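Local coordinates for acetyl-CoA hydrolase/transferase family protein (Porphyromonas gingivalis, PDB 2NVV) that probably hydrolyses acetyl-CoA to acetate and CoA or transfers CoA between acetate and other carboxylic acids, as a zinc-binding member of the acetyl-CoA hydrolase/transferase family, at residues A[37-42]-A[51-56]; A[45-50]-A[74-79]; A[144-149]-A[330-335]; A[236-241]-A[426-431]; A[261-266]-A[285-290]. One frame throughout, in Å; residues are numbered along the deposited sequence.

Contact 1 (A[37-42]-A[51-56])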
# COMPACT_ATOMS: atom_id res chain seq x y z
N ALA A 37 16.30 -30.64 8.19
CA ALA A 37 15.81 -31.82 8.87
C ALA A 37 16.84 -32.28 9.91
O ALA A 37 16.48 -32.78 10.98
CB ALA A 37 15.54 -32.94 7.87
N ALA A 38 18.12 -32.12 9.58
CA ALA A 38 19.20 -32.50 10.48
C ALA A 38 19.26 -31.54 11.67
O ALA A 38 19.72 -31.90 12.75
CB ALA A 38 20.52 -32.48 9.73
N ILE A 39 18.79 -30.31 11.46
CA ILE A 39 18.74 -29.31 12.52
C ILE A 39 17.64 -29.74 13.47
O ILE A 39 17.78 -29.65 14.69
CB ILE A 39 18.34 -27.91 12.01
CG1 ILE A 39 19.23 -27.46 10.85
CG2 ILE A 39 18.36 -26.93 13.15
CD1 ILE A 39 20.65 -27.26 11.21
N ALA A 40 16.53 -30.18 12.88
CA ALA A 40 15.38 -30.63 13.64
C ALA A 40 15.74 -31.78 14.58
O ALA A 40 15.36 -31.76 15.74
CB ALA A 40 14.28 -31.06 12.69
N LYS A 41 16.47 -32.77 14.07
CA LYS A 41 16.88 -33.92 14.89
C LYS A 41 17.64 -33.34 16.09
O LYS A 41 17.32 -33.61 17.25
CB LYS A 41 17.84 -34.82 14.12
CG LYS A 41 17.42 -35.21 12.72
CD LYS A 41 16.44 -36.36 12.71
CE LYS A 41 16.20 -36.83 11.28
NZ LYS A 41 15.20 -37.93 11.20
N ARG A 42 18.65 -32.54 15.75
CA ARG A 42 19.52 -31.89 16.71
C ARG A 42 18.71 -31.08 17.72
O ARG A 42 19.02 -31.08 18.91
CB ARG A 42 20.47 -30.99 15.92
CG ARG A 42 21.53 -30.26 16.70
CD ARG A 42 22.34 -29.42 15.73
NE ARG A 42 23.23 -28.49 16.40
CZ ARG A 42 24.29 -28.85 17.12
NH1 ARG A 42 24.58 -30.14 17.25
NH2 ARG A 42 25.05 -27.93 17.69
N ASN A 51 17.31 -29.14 27.36
CA ASN A 51 17.91 -27.93 26.82
C ASN A 51 17.04 -27.27 25.75
O ASN A 51 16.43 -27.95 24.92
CB ASN A 51 19.29 -28.26 26.23
CG ASN A 51 20.21 -28.87 27.26
OD1 ASN A 51 21.23 -29.47 26.93
ND2 ASN A 51 19.87 -28.71 28.54
N PRO A 52 16.98 -25.93 25.76
CA PRO A 52 16.19 -25.16 24.80
C PRO A 52 16.83 -25.16 23.42
O PRO A 52 18.06 -25.21 23.30
CB PRO A 52 16.16 -23.78 25.42
CG PRO A 52 17.53 -23.67 26.00
CD PRO A 52 17.67 -25.02 26.69
N PHE A 53 16.00 -25.10 22.38
CA PHE A 53 16.53 -25.06 21.03
C PHE A 53 15.50 -24.57 20.01
O PHE A 53 14.63 -25.33 19.56
CB PHE A 53 17.09 -26.41 20.61
CG PHE A 53 18.04 -26.33 19.44
CD1 PHE A 53 17.61 -25.84 18.21
CD2 PHE A 53 19.37 -26.71 19.59
CE1 PHE A 53 18.49 -25.73 17.14
CE2 PHE A 53 20.27 -26.60 18.52
CZ PHE A 53 19.82 -26.11 17.29
N LYS A 54 15.61 -23.30 19.66
CA LYS A 54 14.73 -22.67 18.69
C LYS A 54 15.53 -21.62 17.93
O LYS A 54 16.35 -20.90 18.51
CB LYS A 54 13.54 -22.01 19.38
CG LYS A 54 12.66 -22.97 20.15
CD LYS A 54 11.37 -22.30 20.53
CE LYS A 54 10.52 -23.16 21.43
NZ LYS A 54 9.20 -22.50 21.62
N ILE A 55 15.30 -21.55 16.63
CA ILE A 55 16.00 -20.60 15.77
C ILE A 55 15.04 -19.61 15.15
O ILE A 55 13.84 -19.89 15.00
CB ILE A 55 16.72 -21.32 14.62
CG1 ILE A 55 15.70 -22.12 13.81
CG2 ILE A 55 17.83 -22.22 15.17
CD1 ILE A 55 16.24 -22.75 12.53
N GLY A 56 15.56 -18.44 14.79
CA GLY A 56 14.74 -17.43 14.15
C GLY A 56 14.80 -17.79 12.69
O GLY A 56 15.83 -18.23 12.23
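Phe53 reaches across to Ile39 and Arg42 of the helix, and its ring makes nearly all of the contact. CB, together with CD2, leans on the Ala46 methyl, one turn further along the same helix. CG lies anti to the backbone N (chi1 -161°), which swings the ring off the extended chain and onto the helix flank. Down one side of the ring, CE1 comes to 4.2 Å from CG2 of Ile39, an ordinary apolar touch in which the two side chains cross at about a right angle. Down the other side, CE2 lies 4.1 Å from NE of Arg42. At the tip, CZ lies between these two neighbours. The arginine runs extended past the ring, and its guanidinium plane stands 86° from the ring plane, so the two groups are not stacked. NE gives its hydrogen bond to the carbonyl O of Val15, which fixes that end of the guanidinium beside the phenylalanine. Ile39 also packs on Ala12 and Val15, and Ile55 turns toward the helix from the start of its strand and also touches Val15. Helix 35-47 is thereby seated on the chain leading into strand 55-58, as expected of a beta-alpha-beta crossover: strand 20-23, helix, then the neighbouring parallel strand, in the Rossmann-like sheet of the N-terminal domain.

Contact 2 (A[45-50]-A[74-79])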
# COMPACT_ATOMS: atom_id res chain seq x y z
N ALA A 45 16.78 -33.52 20.01
CA ALA A 45 17.71 -34.17 20.92
C ALA A 45 18.06 -33.24 22.08
O ALA A 45 18.40 -33.70 23.17
CB ALA A 45 18.96 -34.58 20.18
N ALA A 46 17.98 -31.94 21.84
CA ALA A 46 18.27 -30.96 22.88
C ALA A 46 17.06 -30.80 23.80
O ALA A 46 17.20 -30.69 25.01
CB ALA A 46 18.62 -29.62 22.25
N HIS A 47 15.87 -30.80 23.21
CA HIS A 47 14.64 -30.66 23.99
C HIS A 47 14.49 -31.77 25.03
O HIS A 47 14.38 -31.50 26.22
CB HIS A 47 13.40 -30.67 23.08
CG HIS A 47 13.37 -29.55 22.08
ND1 HIS A 47 13.72 -28.26 22.39
CD2 HIS A 47 12.96 -29.54 20.79
CE1 HIS A 47 13.53 -27.49 21.33
NE2 HIS A 47 13.07 -28.24 20.35
N GLU A 48 14.48 -33.02 24.58
CA GLU A 48 14.31 -34.14 25.48
C GLU A 48 15.47 -34.28 26.47
O GLU A 48 15.43 -35.11 27.37
CB GLU A 48 14.10 -35.44 24.68
CG GLU A 48 15.25 -35.87 23.78
CD GLU A 48 14.79 -36.85 22.71
OE1 GLU A 48 15.65 -37.56 22.11
OE2 GLU A 48 13.57 -36.91 22.44
N LYS A 49 16.48 -33.44 26.31
CA LYS A 49 17.63 -33.44 27.20
C LYS A 49 17.44 -32.30 28.20
O LYS A 49 18.27 -32.08 29.09
CB LYS A 49 18.92 -33.26 26.41
CG LYS A 49 20.16 -33.14 27.26
CD LYS A 49 21.42 -33.29 26.44
CE LYS A 49 21.48 -34.67 25.79
NZ LYS A 49 22.78 -34.91 25.08
N GLY A 50 16.34 -31.57 28.05
CA GLY A 50 16.05 -30.46 28.94
C GLY A 50 16.61 -29.12 28.48
O GLY A 50 16.41 -28.10 29.13
N ALA A 74 9.34 -30.18 15.16
CA ALA A 74 10.43 -30.21 16.13
C ALA A 74 10.25 -29.13 17.19
O ALA A 74 10.98 -29.09 18.18
CB ALA A 74 11.76 -30.01 15.42
N ASP A 75 9.26 -28.26 16.99
CA ASP A 75 8.99 -27.17 17.92
C ASP A 75 10.28 -26.38 18.15
O ASP A 75 10.68 -26.11 19.27
CB ASP A 75 8.46 -27.74 19.24
CG ASP A 75 7.96 -26.65 20.20
OD1 ASP A 75 7.58 -25.56 19.73
OD2 ASP A 75 7.95 -26.89 21.43
N ALA A 76 10.93 -25.99 17.06
CA ALA A 76 12.19 -25.26 17.13
C ALA A 76 12.10 -23.93 16.41
O ALA A 76 13.10 -23.41 15.93
CB ALA A 76 13.33 -26.10 16.52
N VAL A 77 10.90 -23.37 16.34
CA VAL A 77 10.70 -22.10 15.66
C VAL A 77 10.51 -20.98 16.68
O VAL A 77 9.43 -20.88 17.26
CB VAL A 77 9.43 -22.14 14.77
CG1 VAL A 77 9.29 -20.85 14.00
CG2 VAL A 77 9.48 -23.33 13.83
N LYS A 78 11.52 -20.14 16.88
CA LYS A 78 11.36 -19.05 17.84
C LYS A 78 10.53 -17.94 17.19
O LYS A 78 9.70 -17.31 17.84
CB LYS A 78 12.71 -18.52 18.34
CG LYS A 78 13.42 -17.54 17.42
CD LYS A 78 14.61 -16.88 18.15
CE LYS A 78 14.16 -16.18 19.43
NZ LYS A 78 15.25 -15.39 20.09
N PHE A 79 10.77 -17.70 15.91
CA PHE A 79 10.00 -16.71 15.17
C PHE A 79 10.15 -16.99 13.68
O PHE A 79 11.16 -17.53 13.24
CB PHE A 79 10.43 -15.27 15.53
CG PHE A 79 11.68 -14.79 14.83
CD1 PHE A 79 11.69 -14.54 13.46
CD2 PHE A 79 12.85 -14.56 15.57
CE1 PHE A 79 12.83 -14.06 12.82
CE2 PHE A 79 14.01 -14.08 14.94
CZ PHE A 79 13.99 -13.83 13.55
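His47 meets the chain between Ala74 and Ala76 with one end of its imidazole, and practically the whole contact passes through that ring. NE2 lies 3.1 Å from the carbonyl O of Ala74, which approaches the ring edge close to its plane. The next carbonyl, O of Asp75, is 3.4 Å from NE2 and comes in obliquely. The methyl of Ala76 completes this group at the ring edge, its CB 4.4 Å from NE2 of His47. With CG anti to the carbonyl carbon (chi1 -61°), the imidazole is carried off the helix toward these backbone groups. Around it the packing is close: Ala74 rests on Ala40 and Ile44, Ala76 on Ala43, and the CE1 corner of the imidazole touches Phe53.

Two helix ends come together here. Asp75, with positive phi, closes helix 65-73 in a Schellman motif, and Gly50 does the same after helix 35-47, where a type I turn runs from His47 to Gly50. Successive helices of the parallel alpha/beta sheet thus meet at their C-terminal ends, just ahead of strand 77-81.

The outer side is loose. The turn through Glu48 and Lys49 is exposed. The Asp75 carboxylate is at the rim: its OD2 stays 5.4 Å from NE2 of His47, too far for direct pairing, though it might still favour a protonated ring. Its other oxygen, OD1, forms a long, weak ion pair with Lys54.

Contact 3 (A[144-149]-A[330-335])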
# COMPACT_ATOMS: atom_id res chain seq x y z
N ILE A 144 15.23 -14.08 -0.92
CA ILE A 144 16.11 -13.08 -0.31
C ILE A 144 17.55 -13.58 -0.28
O ILE A 144 18.34 -13.15 0.55
CB ILE A 144 15.67 -12.74 1.14
CG1 ILE A 144 15.82 -13.97 2.04
CG2 ILE A 144 14.23 -12.27 1.13
CD1 ILE A 144 15.40 -13.75 3.47
N LEU A 145 17.88 -14.48 -1.20
CA LEU A 145 19.20 -15.06 -1.30
C LEU A 145 20.37 -14.09 -1.16
O LEU A 145 21.16 -14.20 -0.23
CB LEU A 145 19.34 -15.80 -2.63
CG LEU A 145 20.72 -16.36 -2.99
CD1 LEU A 145 20.98 -17.67 -2.26
CD2 LEU A 145 20.80 -16.59 -4.48
N PRO A 146 20.49 -13.12 -2.09
CA PRO A 146 21.61 -12.19 -1.98
C PRO A 146 21.76 -11.48 -0.64
O PRO A 146 22.88 -11.22 -0.19
CB PRO A 146 21.39 -11.23 -3.15
CG PRO A 146 19.93 -11.33 -3.44
CD PRO A 146 19.65 -12.79 -3.25
N THR A 147 20.64 -11.18 0.01
CA THR A 147 20.70 -10.49 1.28
C THR A 147 21.14 -11.40 2.43
O THR A 147 21.95 -10.98 3.26
CB THR A 147 19.35 -9.85 1.62
OG1 THR A 147 18.95 -9.00 0.54
CG2 THR A 147 19.44 -9.02 2.91
N ILE A 148 20.63 -12.63 2.48
CA ILE A 148 21.03 -13.53 3.56
C ILE A 148 22.49 -13.96 3.43
O ILE A 148 23.16 -14.20 4.42
CB ILE A 148 20.10 -14.80 3.64
CG1 ILE A 148 20.04 -15.53 2.31
CG2 ILE A 148 18.71 -14.40 4.07
CD1 ILE A 148 19.15 -16.75 2.33
N CYS A 149 22.98 -14.06 2.19
CA CYS A 149 24.36 -14.44 1.95
C CYS A 149 25.30 -13.31 2.34
O CYS A 149 26.43 -13.55 2.80
CB CYS A 149 24.57 -14.77 0.47
SG CYS A 149 23.93 -16.37 -0.05
N LEU A 330 14.70 -15.12 -13.28
CA LEU A 330 14.35 -15.15 -11.87
C LEU A 330 15.08 -14.06 -11.11
O LEU A 330 16.30 -13.90 -11.24
CB LEU A 330 14.66 -16.53 -11.27
CG LEU A 330 13.99 -17.72 -11.96
CD1 LEU A 330 14.30 -18.98 -11.18
CD2 LEU A 330 12.51 -17.52 -12.02
N ARG A 331 14.33 -13.31 -10.30
CA ARG A 331 14.88 -12.20 -9.53
C ARG A 331 14.58 -12.33 -8.03
O ARG A 331 13.73 -13.13 -7.62
CB ARG A 331 14.26 -10.88 -10.01
CG ARG A 331 14.21 -10.66 -11.51
CD ARG A 331 13.28 -9.50 -11.82
NE ARG A 331 13.09 -9.24 -13.25
CZ ARG A 331 13.95 -8.57 -14.00
NH1 ARG A 331 13.70 -8.38 -15.30
NH2 ARG A 331 15.06 -8.07 -13.47
N PRO A 332 15.30 -11.56 -7.20
CA PRO A 332 15.06 -11.63 -5.75
C PRO A 332 13.70 -10.97 -5.59
O PRO A 332 13.35 -10.13 -6.40
CB PRO A 332 16.19 -10.78 -5.17
CG PRO A 332 17.27 -10.87 -6.22
CD PRO A 332 16.48 -10.73 -7.49
N GLN A 333 12.94 -11.33 -4.57
CA GLN A 333 11.61 -10.75 -4.37
C GLN A 333 11.69 -9.23 -4.16
O GLN A 333 10.70 -8.51 -4.30
CB GLN A 333 10.92 -11.43 -3.18
CG GLN A 333 11.59 -11.24 -1.84
CD GLN A 333 11.15 -12.28 -0.83
OE1 GLN A 333 11.42 -13.48 -1.01
NE2 GLN A 333 10.47 -11.85 0.22
N GLU A 334 12.88 -8.75 -3.83
CA GLU A 334 13.06 -7.32 -3.65
C GLU A 334 12.81 -6.63 -4.98
O GLU A 334 12.38 -5.48 -5.02
CB GLU A 334 14.47 -7.01 -3.15
CG GLU A 334 14.88 -5.56 -3.30
CD GLU A 334 16.00 -5.15 -2.36
OE1 GLU A 334 16.94 -5.96 -2.15
OE2 GLU A 334 15.94 -4.02 -1.84
N TYR A 335 13.08 -7.35 -6.06
CA TYR A 335 12.87 -6.81 -7.40
C TYR A 335 11.62 -7.34 -8.09
O TYR A 335 10.89 -6.57 -8.70
CB TYR A 335 14.08 -7.10 -8.28
CG TYR A 335 15.29 -6.29 -7.89
CD1 TYR A 335 16.14 -6.71 -6.86
CD2 TYR A 335 15.57 -5.08 -8.53
CE1 TYR A 335 17.24 -5.95 -6.50
CE2 TYR A 335 16.66 -4.31 -8.17
CZ TYR A 335 17.49 -4.75 -7.15
OH TYR A 335 18.58 -3.97 -6.82
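Ile144 against Gln333 and Pro146 against Pro332 form a buried, mainly apolar contact between the starts of two helices, 145-151 and 333-336, which belong to the N-terminal and C-terminal family regions of the chain. Ile144 and Pro332 are the N-cap residues of these helices, and their CA atoms are 5.7 Å apart. The two proline rings cross at about a right angle, CG of Pro146 3.9 Å from CG of Pro332. Beside them, Ile144 and Gln333 run side by side in the same direction. CG2 of Ile144 is nearly equidistant from the amide atoms of Gln333: 3.7 Å from CD, 3.7 Å from OE1 and 3.9 Å from NE2. The methyl therefore backs the whole flat group. Gln333 gets there with CG between its own N and carbonyl carbon (chi1 63°) and an extended chain beyond. NE2 is hydrogen-bonded to the carbonyl O of both Leu105 and Gly60, and next along the helix Glu334 makes a salt bridge with Arg113. Two backbone acceptors and a methyl thus fix the rotation of a buried amide whose side chain lies about 7 Å from that of Glu284, the predicted thioester-forming residue.

Contact 4 (A[236-241]-A[426-431])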
# COMPACT_ATOMS: atom_id res chain seq x y z
N ALA A 236 -10.27 -12.76 -18.48
CA ALA A 236 -9.77 -12.57 -19.84
C ALA A 236 -10.68 -11.68 -20.70
O ALA A 236 -10.19 -10.80 -21.42
CB ALA A 236 -9.59 -13.91 -20.50
N ALA A 237 -11.99 -11.90 -20.63
CA ALA A 237 -12.92 -11.09 -21.41
C ALA A 237 -12.95 -9.63 -20.93
O ALA A 237 -13.13 -8.70 -21.72
CB ALA A 237 -14.31 -11.68 -21.33
N PHE A 238 -12.80 -9.42 -19.63
CA PHE A 238 -12.80 -8.08 -19.07
C PHE A 238 -11.61 -7.31 -19.62
O PHE A 238 -11.73 -6.18 -20.09
CB PHE A 238 -12.72 -8.17 -17.55
CG PHE A 238 -12.38 -6.86 -16.87
CD1 PHE A 238 -13.27 -5.79 -16.91
CD2 PHE A 238 -11.17 -6.70 -16.20
CE1 PHE A 238 -12.97 -4.59 -16.30
CE2 PHE A 238 -10.86 -5.49 -15.58
CZ PHE A 238 -11.77 -4.43 -15.63
N LEU A 239 -10.45 -7.95 -19.56
CA LEU A 239 -9.22 -7.34 -20.04
C LEU A 239 -9.28 -6.94 -21.51
O LEU A 239 -8.92 -5.81 -21.85
CB LEU A 239 -8.04 -8.28 -19.75
CG LEU A 239 -7.21 -7.96 -18.49
CD1 LEU A 239 -8.03 -7.23 -17.45
CD2 LEU A 239 -6.63 -9.23 -17.92
N VAL A 240 -9.74 -7.83 -22.40
CA VAL A 240 -9.80 -7.44 -23.81
C VAL A 240 -10.79 -6.28 -23.94
O VAL A 240 -10.61 -5.35 -24.72
CB VAL A 240 -10.27 -8.60 -24.75
CG1 VAL A 240 -9.58 -9.89 -24.39
CG2 VAL A 240 -11.77 -8.77 -24.70
N SER A 241 -11.84 -6.33 -23.12
CA SER A 241 -12.87 -5.33 -23.15
C SER A 241 -12.35 -3.97 -22.73
O SER A 241 -12.79 -2.93 -23.23
CB SER A 241 -14.00 -5.76 -22.23
OG SER A 241 -14.92 -4.71 -22.05
N TRP A 426 -19.97 -15.20 -11.42
CA TRP A 426 -21.17 -14.48 -11.79
C TRP A 426 -20.97 -13.22 -12.63
O TRP A 426 -21.90 -12.78 -13.30
CB TRP A 426 -21.93 -14.11 -10.52
CG TRP A 426 -22.44 -15.30 -9.79
CD1 TRP A 426 -22.16 -15.66 -8.51
CD2 TRP A 426 -23.32 -16.30 -10.30
NE1 TRP A 426 -22.82 -16.82 -8.18
CE2 TRP A 426 -23.54 -17.23 -9.27
CE3 TRP A 426 -23.96 -16.50 -11.53
CZ2 TRP A 426 -24.37 -18.34 -9.43
CZ3 TRP A 426 -24.78 -17.60 -11.69
CH2 TRP A 426 -24.98 -18.51 -10.65
N GLY A 427 -19.77 -12.65 -12.61
CA GLY A 427 -19.54 -11.44 -13.39
C GLY A 427 -18.43 -10.62 -12.78
O GLY A 427 -17.79 -11.06 -11.84
N VAL A 428 -18.21 -9.42 -13.32
CA VAL A 428 -17.15 -8.56 -12.81
C VAL A 428 -17.68 -7.24 -12.26
O VAL A 428 -18.63 -6.66 -12.79
CB VAL A 428 -16.11 -8.25 -13.92
CG1 VAL A 428 -15.92 -9.47 -14.80
CG2 VAL A 428 -16.52 -7.06 -14.72
N ALA A 429 -17.06 -6.76 -11.18
CA ALA A 429 -17.46 -5.51 -10.56
C ALA A 429 -16.32 -4.51 -10.62
O ALA A 429 -15.37 -4.60 -9.86
CB ALA A 429 -17.88 -5.74 -9.11
N ASP A 430 -16.42 -3.56 -11.55
CA ASP A 430 -15.40 -2.54 -11.69
C ASP A 430 -15.72 -1.49 -10.63
O ASP A 430 -16.74 -0.81 -10.70
CB ASP A 430 -15.46 -1.91 -13.08
CG ASP A 430 -14.19 -1.18 -13.44
OD1 ASP A 430 -13.57 -0.59 -12.53
OD2 ASP A 430 -13.82 -1.18 -14.63
N LEU A 431 -14.83 -1.38 -9.65
CA LEU A 431 -15.03 -0.47 -8.53
C LEU A 431 -14.55 0.96 -8.74
O LEU A 431 -14.87 1.84 -7.94
CB LEU A 431 -14.34 -1.06 -7.30
CG LEU A 431 -15.04 -2.17 -6.50
CD1 LEU A 431 -15.88 -3.04 -7.38
CD2 LEU A 431 -13.99 -2.98 -5.76
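Phe238 reaches with its ring from helix 226-245 to Val428 and Asp430, two residues on the same face of strand 427-430. This strand is the antiparallel edge of the mixed five-stranded sheet in the C-terminal half, a Rossmann-like alpha/beta layer, and the helix covers the face toward which Val428 and Asp430 turn. Ala429, between them, turns to the other face and packs against Glu442 and Ile443 of helix 436-446, so the edge strand is sandwiched between helices.

Phe238 has CG anti to its backbone N (chi1 166°), which carries the ring toward the sheet. The first touch is apolar: CD1 of Phe238 meets CG2 of Val428 at 4.1 Å, the side chains crossing obliquely. Val428 also packs on Ile423 of the neighbouring strand. From that strand, too, Val421 meets both the phenylalanine and Asp430, so the ring spans two strands.

The second touch is polar against aromatic. Asp430 is held by a salt bridge from its OD2 to NH1 of Arg432, which should keep it charged and restrains its carboxylate. That group comes to the ring from the rim and not over a face, its plane turned 79° from the ring plane, and the faintly positive C-H edge of an aromatic suits such an oxygen. OD2 of Asp430 lies in the ring plane, 3.9 Å from CE1 and 4.0 Å from CZ of Phe238.

Contact 5 (A[261-266]-A[285-290])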
# COMPACT_ATOMS: atom_id res chain seq x y z
N ASN A 261 -5.83 -22.93 -8.81
CA ASN A 261 -6.74 -23.32 -9.88
C ASN A 261 -7.30 -22.13 -10.62
O ASN A 261 -7.42 -22.17 -11.84
CB ASN A 261 -7.89 -24.15 -9.30
CG ASN A 261 -7.43 -25.50 -8.79
OD1 ASN A 261 -8.08 -26.11 -7.94
ND2 ASN A 261 -6.30 -25.98 -9.31
N VAL A 262 -7.67 -21.08 -9.90
CA VAL A 262 -8.23 -19.89 -10.53
C VAL A 262 -7.18 -19.31 -11.45
O VAL A 262 -7.43 -19.08 -12.62
CB VAL A 262 -8.65 -18.84 -9.49
CG1 VAL A 262 -9.14 -17.59 -10.19
CG2 VAL A 262 -9.75 -19.39 -8.63
N ALA A 263 -5.99 -19.10 -10.89
CA ALA A 263 -4.85 -18.57 -11.64
C ALA A 263 -4.64 -19.37 -12.92
O ALA A 263 -4.46 -18.80 -13.99
CB ALA A 263 -3.59 -18.62 -10.79
N ASN A 264 -4.65 -20.70 -12.79
CA ASN A 264 -4.46 -21.58 -13.93
C ASN A 264 -5.56 -21.37 -14.97
O ASN A 264 -5.30 -21.39 -16.17
CB ASN A 264 -4.49 -23.04 -13.49
CG ASN A 264 -3.27 -23.43 -12.70
OD1 ASN A 264 -3.27 -24.44 -12.01
ND2 ASN A 264 -2.23 -22.62 -12.81
N ALA A 265 -6.77 -21.16 -14.49
CA ALA A 265 -7.91 -20.93 -15.37
C ALA A 265 -7.75 -19.58 -16.06
O ALA A 265 -8.02 -19.46 -17.27
CB ALA A 265 -9.21 -20.97 -14.57
N VAL A 266 -7.32 -18.58 -15.31
CA VAL A 266 -7.12 -17.24 -15.86
C VAL A 266 -6.08 -17.30 -16.97
O VAL A 266 -6.33 -16.83 -18.08
CB VAL A 266 -6.69 -16.25 -14.75
CG1 VAL A 266 -6.32 -14.91 -15.36
CG2 VAL A 266 -7.82 -16.06 -13.77
N VAL A 285 5.70 -16.11 -8.78
CA VAL A 285 6.06 -17.49 -9.11
C VAL A 285 5.54 -17.96 -10.48
O VAL A 285 4.36 -17.80 -10.81
CB VAL A 285 5.63 -18.50 -7.97
CG1 VAL A 285 5.02 -17.74 -6.80
CG2 VAL A 285 4.68 -19.54 -8.50
N ILE A 286 6.44 -18.52 -11.27
CA ILE A 286 6.12 -19.01 -12.59
C ILE A 286 5.70 -20.46 -12.43
O ILE A 286 6.47 -21.29 -11.95
CB ILE A 286 7.36 -18.89 -13.50
CG1 ILE A 286 7.84 -17.44 -13.50
CG2 ILE A 286 7.03 -19.34 -14.90
CD1 ILE A 286 9.21 -17.24 -14.09
N GLN A 287 4.46 -20.77 -12.82
CA GLN A 287 3.94 -22.12 -12.70
C GLN A 287 3.85 -22.85 -14.03
O GLN A 287 4.18 -22.30 -15.08
CB GLN A 287 2.56 -22.09 -12.04
CG GLN A 287 1.50 -21.39 -12.86
CD GLN A 287 1.34 -19.92 -12.50
OE1 GLN A 287 0.46 -19.56 -11.71
NE2 GLN A 287 2.18 -19.07 -13.07
N ASP A 288 3.41 -24.11 -13.98
CA ASP A 288 3.27 -24.93 -15.18
C ASP A 288 2.42 -24.22 -16.22
O ASP A 288 2.78 -24.18 -17.40
CB ASP A 288 2.62 -26.27 -14.84
CG ASP A 288 3.53 -27.17 -14.05
OD1 ASP A 288 3.09 -28.28 -13.68
OD2 ASP A 288 4.69 -26.81 -13.80
N ALA A 289 1.29 -23.67 -15.80
CA ALA A 289 0.38 -22.98 -16.71
C ALA A 289 1.07 -21.94 -17.57
O ALA A 289 0.73 -21.77 -18.74
CB ALA A 289 -0.76 -22.35 -15.93
N VAL A 290 2.05 -21.23 -17.00
CA VAL A 290 2.79 -20.20 -17.74
C VAL A 290 3.70 -20.86 -18.77
O VAL A 290 3.77 -20.43 -19.92
CB VAL A 290 3.65 -19.33 -16.77
CG1 VAL A 290 4.62 -18.46 -17.55
CG2 VAL A 290 2.74 -18.47 -15.91
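Asn264 meets Gln287 and Ala289 by van der Waals packing, and no hydrogen bond passes between the two segments. ND2 of Asn264 lies 3.5 Å from CB of Ala289 and 3.9 Å from CG of Gln287, so the amide end rests on two carbons. The small Ala289 goes with a close approach: the CA atoms of Asn264 and Ala289 are 5.8 Å apart. The methyl of Ala263 adds a looser touch, its CB 4.3 Å from OE1 of Gln287. Leu267, one turn beyond Ala263, packs against Gln287, Ala289 and Val290 and adds apolar packing.

Helix 261-272 follows a glycine-rich turn whose Gly258, Gly260 and Ala263 fit a Rossmann-type GxGxxA pattern, and Gly258 to Val262 are predicted to bind CoA. Gln287 is the N-cap of helix 288-295, so the contact sets the first turns of two helices against each other, with the predicted catalytic Glu284 just upstream of the second.

Of the polar groups, the Asn264 and Gln287 side chains slide past each other in opposite directions, their amide planes 71° apart. Gln287 bends at chi2 (-94°), which brings OE1 near the Ala263 methyl. Asp288, beside the contact, has OD1 hydrogen-bonded to OG of Ser310.

Contacts 1 and 2 are near neighbours, their centres 5 Å apart, and share helix 35-47 and adjacent strands of the N-terminal sheet; contact 1 is buried, while contact 2 is partly exposed and trades side-chain packing for an imidazole nitrogen set near two backbone carbonyls. Contacts 3 and 5 lie nearer the centre of the chain and close to predicted active-site residues. Contact 3, wholly buried, joins the two family regions, and contact 5, partly buried, is nested in the loop closed by contact 3; the two meet where Leu330 touches Ile286. Contact 4, across the chain's centre from contacts 1 and 2, is peripheral packing on an edge strand, its carboxylate paired with a nearby arginine.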